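L-glyceraldehyde 3-phosphate reductase (Clostridium beijerinckii, PDB 6HG6) binds NADPH in a TIM barrel of the aldo-keto reductase family and probably uses it to reduce aldehydes such as furfural. Local coordinates at residues F77-I80 with L81-L85; N169-G172 with E173-E176. All blocks are in the same frame, centred on the assembly; numbering follows the deposited sequence.

Contact 1 of 2, residues F77-I80 with L81-L85; sequences FGRI and LRDDL
Leu-81 sets its CG over one face of the Phe-77 ring, and its CD1 comes closest, 3.6 Å from Phe-77 CD2. The ring gets there because Phe-77 CG stands anti to its own nitrogen (chi1 -168°), beside the carbonyl carbon, which carries the ring toward the following turn. One turn further on, Ile-80 and Leu-85 run side by side and point the same way, with Ile-80 CG2 3.9 Å from Leu-85 CD1, which continues the apolar strip.

On the polar side, Arg-79 extends past Asp-83. Its NE is 3.8 Å from Asp-83 OD2, a long salt bridge, and the guanidinium and carboxylate planes are 88° apart, so the two groups do not pair flat. Arg-82 bends at chi3 (41°), and its guanidinium folds back with one face over Gly-78 O.

Behind these side chains lies the helical ladder. Leu-81 N donates to Phe-77 O at 2.8 Å, whereas Ile-80 O receives both Asp-84 N (2.9 Å) and Leu-85 N (3.0 Å), from opposite faces of its carbonyl plane. The second of these bonds spans five residues and marks a wider pi-type turn at the end of the helix.

Helix 72-85 links strands 59-61 and 93-98 in a beta-alpha-beta unit of the barrel. Phe-77 meets Phe-60 of strand 59-61, while on helix 42-54 Ile-80 touches Lys-46 and Tyr-42, with which Arg-79 makes a cation-pi contact.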
loop_
_atom_site.group_PDB
_atom_site.type_symbol
_atom_site.label_atom_id
_atom_site.label_comp_id
_atom_site.label_asym_id
_atom_site.label_seq_id
_atom_site.Cartn_x
_atom_site.Cartn_y
_atom_site.Cartn_z
ATOM N N PHE A 77 13.174 -8.154 -5.308
ATOM C CA PHE A 77 11.986 -8.268 -6.182
ATOM C C PHE A 77 12.465 -8.345 -7.641
ATOM O O PHE A 77 11.918 -9.124 -8.437
ATOM C CB PHE A 77 11.031 -7.105 -5.966
ATOM C CG PHE A 77 9.701 -7.363 -6.622
ATOM C CD1 PHE A 77 8.912 -8.411 -6.183
ATOM C CD2 PHE A 77 9.254 -6.570 -7.651
ATOM C CE1 PHE A 77 7.675 -8.650 -6.748
ATOM C CE2 PHE A 77 8.009 -6.819 -8.221
ATOM C CZ PHE A 77 7.239 -7.862 -7.783
ATOM N N GLY A 78 13.536 -7.617 -7.961
ATOM C CA GLY A 78 14.119 -7.675 -9.310
ATOM C C GLY A 78 14.552 -9.090 -9.640
ATOM O O GLY A 78 14.360 -9.547 -10.765
ATOM N N ARG A 79 15.162 -9.781 -8.684
ATOM C CA ARG A 79 15.608 -11.167 -8.873
ATOM C C ARG A 79 14.389 -12.086 -9.005
ATOM O O ARG A 79 14.433 -13.026 -9.810
ATOM C CB ARG A 79 16.510 -11.606 -7.728
ATOM C CG ARG A 79 17.120 -12.971 -7.942
ATOM C CD ARG A 79 18.013 -13.283 -6.738
ATOM N NE ARG A 79 18.487 -14.645 -6.787
ATOM C CZ ARG A 79 19.035 -15.278 -5.743
ATOM N NH1 ARG A 79 19.152 -14.665 -4.568
ATOM N NH2 ARG A 79 19.428 -16.534 -5.882
ATOM N N ILE A 80 13.345 -11.861 -8.223
ATOM C CA ILE A 80 12.141 -12.721 -8.314
ATOM C C ILE A 80 11.503 -12.530 -9.710
ATOM O O ILE A 80 11.068 -13.544 -10.336
ATOM C CB ILE A 80 11.214 -12.374 -7.150
ATOM C CG1 ILE A 80 11.859 -12.800 -5.821
ATOM C CG2 ILE A 80 9.849 -13.045 -7.366
ATOM C CD1 ILE A 80 11.213 -12.179 -4.626
ATOM N N LEU A 81 11.486 -11.301 -10.190
ATOM C CA LEU A 81 10.975 -10.992 -11.553
ATOM C C LEU A 81 11.814 -11.724 -12.590
ATOM O O LEU A 81 11.257 -12.542 -13.347
ATOM C CB LEU A 81 11.000 -9.488 -11.812
ATOM C CG LEU A 81 9.892 -8.732 -11.119
ATOM C CD1 LEU A 81 10.232 -7.259 -11.087
ATOM C CD2 LEU A 81 8.553 -9.004 -11.801
ATOM N N ARG A 82 13.126 -11.565 -12.528
ATOM C CA ARG A 82 14.035 -12.180 -13.517
ATOM C C ARG A 82 13.854 -13.701 -13.501
ATOM O O ARG A 82 13.857 -14.325 -14.573
ATOM C CB ARG A 82 15.456 -11.719 -13.159
ATOM C CG ARG A 82 16.607 -12.265 -13.980
ATOM C CD ARG A 82 17.852 -11.379 -13.830
ATOM N NE ARG A 82 18.144 -10.880 -12.476
ATOM C CZ ARG A 82 17.935 -9.619 -12.016
ATOM N NH1 ARG A 82 18.223 -9.331 -10.759
ATOM N NH2 ARG A 82 17.439 -8.649 -12.778
ATOM N N ASP A 83 13.768 -14.309 -12.323
ATOM C CA ASP A 83 13.808 -15.775 -12.207
ATOM C C ASP A 83 12.446 -16.412 -12.501
ATOM O O ASP A 83 12.437 -17.539 -12.988
ATOM C CB ASP A 83 14.235 -16.174 -10.797
ATOM C CG ASP A 83 15.702 -15.922 -10.481
ATOM O OD1 ASP A 83 16.437 -15.472 -11.410
ATOM O OD2 ASP A 83 16.104 -16.206 -9.285
ATOM N N ASP A 84 11.345 -15.746 -12.181
ATOM C CA ASP A 84 10.032 -16.428 -12.236
ATOM C C ASP A 84 8.868 -15.515 -12.605
ATOM O O ASP A 84 7.940 -16.032 -13.230
ATOM C CB ASP A 84 9.724 -17.035 -10.872
ATOM C CG ASP A 84 10.555 -18.280 -10.577
ATOM O OD1 ASP A 84 10.251 -19.382 -11.199
ATOM O OD2 ASP A 84 11.539 -18.144 -9.766
ATOM N N LEU A 85 8.813 -14.286 -12.120
ATOM C CA LEU A 85 7.565 -13.495 -12.275
ATOM C C LEU A 85 7.553 -12.619 -13.526
ATOM O O LEU A 85 6.443 -12.157 -13.848
ATOM C CB LEU A 85 7.356 -12.596 -11.065
ATOM C CG LEU A 85 6.716 -13.201 -9.837
ATOM C CD1 LEU A 85 6.376 -12.057 -8.885
ATOM C CD2 LEU A 85 5.482 -14.018 -10.183
#

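Contact 2 of 2, residues N169-G172 with E173-E176; sequences NYNG and ETME. With NDP (NADPH dihydro-nicotinamide-adenine-dinucleotide phosphate), chain B.
Asn-171 and Thr-174 meet obliquely, and the amide oxygen of the first takes two bonds from the second. Thr-174 OG1 donates to Asn-171 OD1 at 2.7 Å, in the carbonyl plane and on a lone pair; Thr-174 N reaches the same Asn-171 OD1 at 3.0 Å, tilted 25° from that plane. Asn-171 is therefore the N-cap of helix 172-184, its side chain accepting an amide N-H of the first turn. A chi1 of 59° lodges CG between the backbone nitrogen and the carbonyl carbon, and this carries OD1 forward over the helix start. The other end of the amide is tied too: a water accepts from Asn-171 ND2 at 2.9 Å and donates to Thr-174 OG1.

Thr-174 turns its methyl to Tyr-170, the two side chains crossing at about a right angle. CG2 lies 3.6 Å from both CD2 and CE2 of the Tyr-170 ring, approaching obliquely, while Met-175 N lies near the ring plane at its edge. Tyr-170 OH is hydrogen-bonded to His-137 ND1. Main-chain bonds then start the helix, with Met-175 N to Asn-171 O at 2.9 Å and Glu-176 N to Gly-172 O at 3.0 Å.

Asn-169 lines the NADPH pocket, its ND2 hydrogen-bonded to His-138 O. Carboxamide N7N of NADPH lies 3.0 Å from Asn-169 ND2, but as modelled both are donors, so a bond is doubtful. Residues 169-171 connect barrel strand 162-168 to helix 172-184; from this loop Tyr-170 packs on Leu-146 and Met-150 of helix 146-158, and from the helix Met-175 on Leu-208 and Ala-211 of helix 208-214.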
loop_
_atom_site.group_PDB
_atom_site.type_symbol
_atom_site.label_atom_id
_atom_site.label_comp_id
_atom_site.label_asym_id
_atom_site.label_seq_id
_atom_site.Cartn_x
_atom_site.Cartn_y
_atom_site.Cartn_z
ATOM N N ASN A 169 0.984 9.841 1.829
ATOM C CA ASN A 169 1.086 10.603 3.078
ATOM C C ASN A 169 0.647 12.062 2.881
ATOM O O ASN A 169 0.980 12.906 3.767
ATOM C CB ASN A 169 2.494 10.480 3.661
ATOM C CG ASN A 169 2.824 9.042 4.003
ATOM O OD1 ASN A 169 2.118 8.428 4.814
ATOM N ND2 ASN A 169 3.899 8.514 3.439
ATOM N N TYR A 170 -0.098 12.386 1.823
ATOM C CA TYR A 170 -0.605 13.761 1.643
ATOM C C TYR A 170 -1.857 13.964 2.489
ATOM O O TYR A 170 -2.579 12.993 2.765
ATOM C CB TYR A 170 -0.874 14.055 0.170
ATOM C CG TYR A 170 0.348 14.530 -0.563
ATOM C CD1 TYR A 170 1.504 13.786 -0.594
ATOM C CD2 TYR A 170 0.331 15.737 -1.232
ATOM C CE1 TYR A 170 2.592 14.184 -1.360
ATOM C CE2 TYR A 170 1.442 16.204 -1.905
ATOM C CZ TYR A 170 2.585 15.432 -1.976
ATOM O OH TYR A 170 3.650 15.916 -2.707
ATOM N N ASN A 171 -2.071 15.206 2.939
ATOM C CA ASN A 171 -3.360 15.588 3.557
ATOM C C ASN A 171 -4.347 15.990 2.437
ATOM O O ASN A 171 -3.961 16.044 1.260
ATOM C CB ASN A 171 -3.190 16.625 4.671
ATOM C CG ASN A 171 -2.546 17.920 4.215
ATOM O OD1 ASN A 171 -2.480 18.202 3.024
ATOM N ND2 ASN A 171 -2.133 18.756 5.154
ATOM N N GLY A 172 -5.595 16.275 2.778
ATOM C CA GLY A 172 -6.632 16.617 1.789
ATOM C C GLY A 172 -6.326 17.906 1.058
ATOM O O GLY A 172 -6.424 17.920 -0.171
ATOM N N GLU A 173 -5.928 18.956 1.770
ATOM C CA GLU A 173 -5.667 20.266 1.130
ATOM C C GLU A 173 -4.539 20.124 0.102
ATOM O O GLU A 173 -4.694 20.578 -1.055
ATOM C CB GLU A 173 -5.349 21.300 2.196
ATOM C CG GLU A 173 -5.013 22.656 1.604
ATOM C CD GLU A 173 -5.000 23.795 2.612
ATOM O OE1 GLU A 173 -4.457 24.881 2.258
ATOM O OE2 GLU A 173 -5.555 23.602 3.737
ATOM N N THR A 174 -3.457 19.464 0.474
ATOM C CA THR A 174 -2.290 19.336 -0.416
ATOM C C THR A 174 -2.594 18.356 -1.558
ATOM O O THR A 174 -2.077 18.591 -2.684
ATOM C CB THR A 174 -1.009 19.024 0.357
ATOM O OG1 THR A 174 -0.943 19.859 1.511
ATOM C CG2 THR A 174 0.191 19.260 -0.528
ATOM N N MET A 175 -3.363 17.307 -1.303
ATOM C CA MET A 175 -3.799 16.383 -2.366
ATOM C C MET A 175 -4.548 17.183 -3.433
ATOM O O MET A 175 -4.367 16.839 -4.621
ATOM C CB MET A 175 -4.726 15.275 -1.867
ATOM C CG MET A 175 -4.919 14.174 -2.874
ATOM S SD MET A 175 -6.659 13.670 -3.025
ATOM C CE MET A 175 -7.370 15.022 -3.963
ATOM N N GLU A 176 -5.447 18.089 -3.030
ATOM C CA GLU A 176 -6.238 18.934 -3.965
ATOM C C GLU A 176 -5.282 19.747 -4.847
ATOM O O GLU A 176 -5.499 19.830 -6.062
ATOM C CB GLU A 176 -7.174 19.869 -3.221
ATOM C CG GLU A 176 -8.406 19.134 -2.711
ATOM C CD GLU A 176 -9.330 19.936 -1.802
ATOM O OE1 GLU A 176 -10.320 19.364 -1.385
ATOM O OE2 GLU A 176 -9.035 21.114 -1.485
HETATM P PA NDP B . 0.185 -4.589 8.149
HETATM O O1A NDP B . -0.378 -3.544 9.054
HETATM O O2A NDP B . -0.637 -5.465 7.259
HETATM O O5B NDP B . 1.230 -5.502 8.963
HETATM C C5B NDP B . 1.892 -6.603 8.285
HETATM C C4B NDP B . 2.487 -7.534 9.308
HETATM O O4B NDP B . 1.426 -7.959 10.202
HETATM C C3B NDP B . 3.113 -8.833 8.782
HETATM O O3B NDP B . 4.488 -8.700 8.430
HETATM C C2B NDP B . 2.931 -9.753 9.981
HETATM O O2B NDP B . 3.952 -9.427 10.920
HETATM C C1B NDP B . 1.570 -9.323 10.516
HETATM N N9A NDP B . 0.419 -10.014 9.948
HETATM C C8A NDP B . -0.039 -9.953 8.655
HETATM N N7A NDP B . -1.136 -10.642 8.456
HETATM C C5A NDP B . -1.424 -11.192 9.697
HETATM C C6A NDP B . -2.466 -12.026 10.146
HETATM N N6A NDP B . -3.448 -12.465 9.362
HETATM N N1A NDP B . -2.464 -12.387 11.456
HETATM C C2A NDP B . -1.473 -11.939 12.239
HETATM N N3A NDP B . -0.448 -11.147 11.929
HETATM C C4A NDP B . -0.479 -10.802 10.629
HETATM O O3 NDP B . 1.156 -3.837 7.098
HETATM P PN NDP B . 2.590 -3.128 7.175
HETATM O O1N NDP B . 3.618 -4.201 7.037
HETATM O O2N NDP B . 2.665 -2.166 8.316
HETATM O O5D NDP B . 2.545 -2.270 5.810
HETATM C C5D NDP B . 2.078 -2.938 4.610
HETATM C C4D NDP B . 2.666 -2.250 3.401
HETATM O O4D NDP B . 2.227 -0.880 3.374
HETATM C C3D NDP B . 4.187 -2.125 3.357
HETATM O O3D NDP B . 4.780 -3.355 2.966
HETATM C C2D NDP B . 4.331 -0.999 2.326
HETATM O O2D NDP B . 4.178 -1.507 1.027
HETATM C C1D NDP B . 3.173 -0.075 2.687
HETATM N N1N NDP B . 3.594 1.042 3.570
HETATM C C2N NDP B . 3.616 2.325 3.080
HETATM C C3N NDP B . 4.243 3.351 3.733
HETATM C C7N NDP B . 4.226 4.728 3.122
HETATM O O7N NDP B . 3.753 4.915 1.985
HETATM N N7N NDP B . 4.764 5.711 3.842
HETATM C C4N NDP B . 4.913 3.031 5.041
HETATM C C5N NDP B . 4.652 1.675 5.568
HETATM C C6N NDP B . 3.964 0.792 4.879
HETATM P P2B NDP B . 4.505 -10.622 11.857
HETATM O O1X NDP B . 4.387 -11.988 11.212
HETATM O O2X NDP B . 5.955 -10.244 12.116
HETATM O O3X NDP B . 3.631 -10.484 13.095
HETATM O O HOH W 1 -1.414 21.433 4.307
#

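Overall arrangement
Both contacts belong to one eight-stranded parallel barrel but share no helix or strand. Contact 1 comes first along the chain, in the last turns of helix 72-85, after the second strand; contact 2 comes where the fifth strand, 162-168, gives way to helix 172-184. Their centres are 34 Å apart and their nearest atoms about 19 Å, on opposite sides of the chain's centre. Contact 2 follows the C-terminal end of its strand, the side where aldo-keto reductase barrels hold the cofactor, whereas contact 1, at the end of helix 72-85, leads back toward the N-terminal end of strand 93-98. Residues 169-176 accordingly include a pocket residue, whereas the Phe-77 side chain remains about 11 Å from NADPH.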